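Local coordinates for poly-beta-hydroxybuterate polymerase (Cupriavidus necator, PDB 5T6O), which probably acts as an acyltransferase, the class I synthase that polymerises hydroxybutyrate units without a template into polyhydroxybutyrate, here as its catalytic domain, at residues A[47-52]-A[228-233]. The protein carries 1 engineered substitution. Sequence-based numbering, arbitrary orientation.
Sequences INKYYI and DATNLP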
loop_
_atom_site.group_PDB
_atom_site.type_symbol
_atom_site.label_atom_id
_atom_site.label_comp_id
_atom_site.label_asym_id
_atom_site.label_seq_id
_atom_site.Cartn_x
_atom_site.Cartn_y
_atom_site.Cartn_z
ATOM N N ILE A 47 -7.957 -26.033 -9.814
ATOM C CA ILE A 47 -8.052 -25.676 -8.402
ATOM C C ILE A 47 -9.515 -25.328 -8.138
ATOM O O ILE A 47 -10.034 -24.371 -8.711
ATOM C CB ILE A 47 -7.109 -24.504 -8.088
ATOM C CG1 ILE A 47 -5.653 -24.961 -8.300
ATOM C CG2 ILE A 47 -7.353 -23.944 -6.693
ATOM C CD1 ILE A 47 -4.628 -23.821 -8.340
ATOM N N ASN A 48 -10.183 -26.111 -7.279
ATOM C CA ASN A 48 -11.641 -26.267 -7.282
ATOM C C ASN A 48 -12.133 -26.750 -8.650
ATOM O O ASN A 48 -11.328 -27.071 -9.531
ATOM C CB ASN A 48 -12.371 -24.982 -6.869
ATOM C CG ASN A 48 -12.242 -24.697 -5.383
ATOM O OD1 ASN A 48 -12.478 -25.573 -4.536
ATOM N ND2 ASN A 48 -11.859 -23.483 -5.058
ATOM N N LYS A 49 -13.445 -26.831 -8.831
ATOM C CA LYS A 49 -14.011 -27.471 -10.012
ATOM C C LYS A 49 -14.616 -26.458 -10.977
ATOM O O LYS A 49 -14.785 -25.278 -10.666
ATOM C CB LYS A 49 -15.061 -28.505 -9.595
ATOM C CG LYS A 49 -14.418 -29.651 -8.799
ATOM C CD LYS A 49 -15.466 -30.498 -8.108
ATOM C CE LYS A 49 -14.792 -31.615 -7.307
ATOM N NZ LYS A 49 -15.839 -32.504 -6.720
ATOM N N TYR A 50 -14.972 -26.955 -12.168
ATOM C CA TYR A 50 -15.312 -26.057 -13.275
ATOM C C TYR A 50 -16.576 -25.248 -13.033
ATOM O O TYR A 50 -16.741 -24.189 -13.653
ATOM C CB TYR A 50 -15.485 -26.849 -14.574
ATOM C CG TYR A 50 -16.822 -27.548 -14.736
ATOM C CD1 TYR A 50 -17.945 -26.864 -15.219
ATOM C CD2 TYR A 50 -16.957 -28.898 -14.435
ATOM C CE1 TYR A 50 -19.157 -27.501 -15.361
ATOM C CE2 TYR A 50 -18.165 -29.544 -14.586
ATOM C CZ TYR A 50 -19.260 -28.838 -15.055
ATOM O OH TYR A 50 -20.456 -29.491 -15.210
ATOM N N TYR A 51 -17.482 -25.732 -12.185
ATOM C CA TYR A 51 -18.854 -25.244 -12.219
ATOM C C TYR A 51 -19.021 -23.868 -11.589
ATOM O O TYR A 51 -20.147 -23.357 -11.558
ATOM C CB TYR A 51 -19.793 -26.260 -11.562
ATOM C CG TYR A 51 -19.543 -26.552 -10.102
ATOM C CD1 TYR A 51 -20.102 -25.747 -9.107
ATOM C CD2 TYR A 51 -18.823 -27.676 -9.710
ATOM C CE1 TYR A 51 -19.901 -26.020 -7.774
ATOM C CE2 TYR A 51 -18.623 -27.964 -8.358
ATOM C CZ TYR A 51 -19.162 -27.131 -7.403
ATOM O OH TYR A 51 -18.967 -27.395 -6.068
ATOM N N ILE A 52 -17.936 -23.238 -11.121
ATOM C CA ILE A 52 -18.008 -21.795 -10.903
ATOM C C ILE A 52 -18.460 -21.100 -12.186
ATOM O O ILE A 52 -19.099 -20.043 -12.137
ATOM C CB ILE A 52 -16.649 -21.240 -10.402
ATOM C CG1 ILE A 52 -16.784 -19.777 -9.949
ATOM C CG2 ILE A 52 -15.569 -21.355 -11.491
ATOM C CD1 ILE A 52 -17.847 -19.550 -8.901
ATOM N N ASP A 228 -15.686 -27.372 -2.109
ATOM C CA ASP A 228 -15.667 -28.591 -2.923
ATOM C C ASP A 228 -14.245 -28.716 -3.487
ATOM O O ASP A 228 -13.945 -28.372 -4.632
ATOM C CB ASP A 228 -16.743 -28.493 -4.002
ATOM C CG ASP A 228 -17.010 -29.807 -4.718
ATOM O OD1 ASP A 228 -16.322 -30.809 -4.441
ATOM O OD2 ASP A 228 -17.927 -29.824 -5.577
ATOM N N ALA A 229 -13.334 -29.181 -2.637
ATOM C CA ALA A 229 -11.910 -29.035 -2.929
ATOM C C ALA A 229 -11.426 -30.072 -3.946
ATOM O O ALA A 229 -12.029 -31.123 -4.142
ATOM C CB ALA A 229 -11.084 -29.162 -1.646
ATOM N N THR A 230 -10.315 -29.752 -4.609
ATOM C CA THR A 230 -9.718 -30.667 -5.565
ATOM C C THR A 230 -8.308 -31.014 -5.115
ATOM O O THR A 230 -7.667 -30.246 -4.397
ATOM C CB THR A 230 -9.697 -30.077 -6.974
ATOM O OG1 THR A 230 -8.990 -28.825 -6.960
ATOM C CG2 THR A 230 -11.142 -29.867 -7.458
ATOM N N ASN A 231 -7.844 -32.188 -5.525
ATOM C CA ASN A 231 -6.467 -32.592 -5.268
ATOM C C ASN A 231 -5.557 -32.125 -6.387
ATOM O O ASN A 231 -5.920 -32.192 -7.563
ATOM C CB ASN A 231 -6.350 -34.108 -5.146
ATOM C CG ASN A 231 -6.945 -34.633 -3.861
ATOM O OD1 ASN A 231 -6.777 -34.027 -2.799
ATOM N ND2 ASN A 231 -7.661 -35.753 -3.953
ATOM N N LEU A 232 -4.352 -31.693 -6.014
ATOM C CA LEU A 232 -3.321 -31.402 -6.997
ATOM C C LEU A 232 -2.242 -32.463 -6.900
ATOM O O LEU A 232 -1.772 -32.739 -5.793
ATOM C CB LEU A 232 -2.696 -30.025 -6.762
ATOM C CG LEU A 232 -3.601 -28.789 -6.816
ATOM C CD1 LEU A 232 -2.768 -27.527 -6.599
ATOM C CD2 LEU A 232 -4.359 -28.729 -8.160
ATOM N N PRO A 233 -1.824 -33.069 -8.006
ATOM C CA PRO A 233 -0.692 -34.004 -7.944
ATOM C C PRO A 233 0.570 -33.274 -7.509
ATOM O O PRO A 233 0.786 -32.110 -7.847
ATOM C CB PRO A 233 -0.576 -34.525 -9.384
ATOM C CG PRO A 233 -1.950 -34.180 -10.018
ATOM C CD PRO A 233 -2.328 -32.890 -9.381
HETATM O O HOH W 1 -15.112 -26.913 -6.606
#
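Asp228 turns CG anti to its backbone N (chi1 -168°), and Tyr51 sets CG between its own N and carbonyl carbon. These torsions set the base of each side chain so that carboxylate and phenol can meet between the two segments. Tyr51 OH donates a hydrogen bond of 2.7 Å to Asp228 OD2. Asp228 OD2 receives it on its anti lone pair, the one facing away from OD1. OD2 lies at the ring edge, in the plane of the ring, while the carboxylate itself is tilted 46° to that plane. The other oxygen takes the lysine: Lys49 NZ forms a salt bridge with Asp228 OD1 at 2.9 Å, on the syn side and 31° out of the carboxylate plane. The lysine chain is extended beyond CG and crosses the aspartate at about a right angle. Its ammonium also donates to the carbonyls of Val385 and Ala387 near the C-terminus, so the lysine joins three parts of the chain. With both oxygens engaged, rotation of the carboxylate is probably restricted.

This is an alpha/beta hydrolase fold. Residues 47-52 lie in the loop after central strand 40-43. Asp228 directly follows helix 220-227, and the short strand 230-233 pairs antiparallel with strand 188-191. The contact therefore ties the loop to a helix end and a small two-stranded sheet.

A water bridges the backbones, accepting from Lys49 N at 2.8 Å and donating to Asp228 O at 2.7 Å. Asn48 N gives a weak, bent hydrogen bond to Thr230 OG1 (3.0 Å). That hydroxyl is also hydrogen-bonded to Cys46 O. The threonine methyl CG2 packs against Lys49 CG at 3.5 Å. At the far end Leu232 CD2 touches Ile47 CG1 at 4.0 Å, an apolar contact.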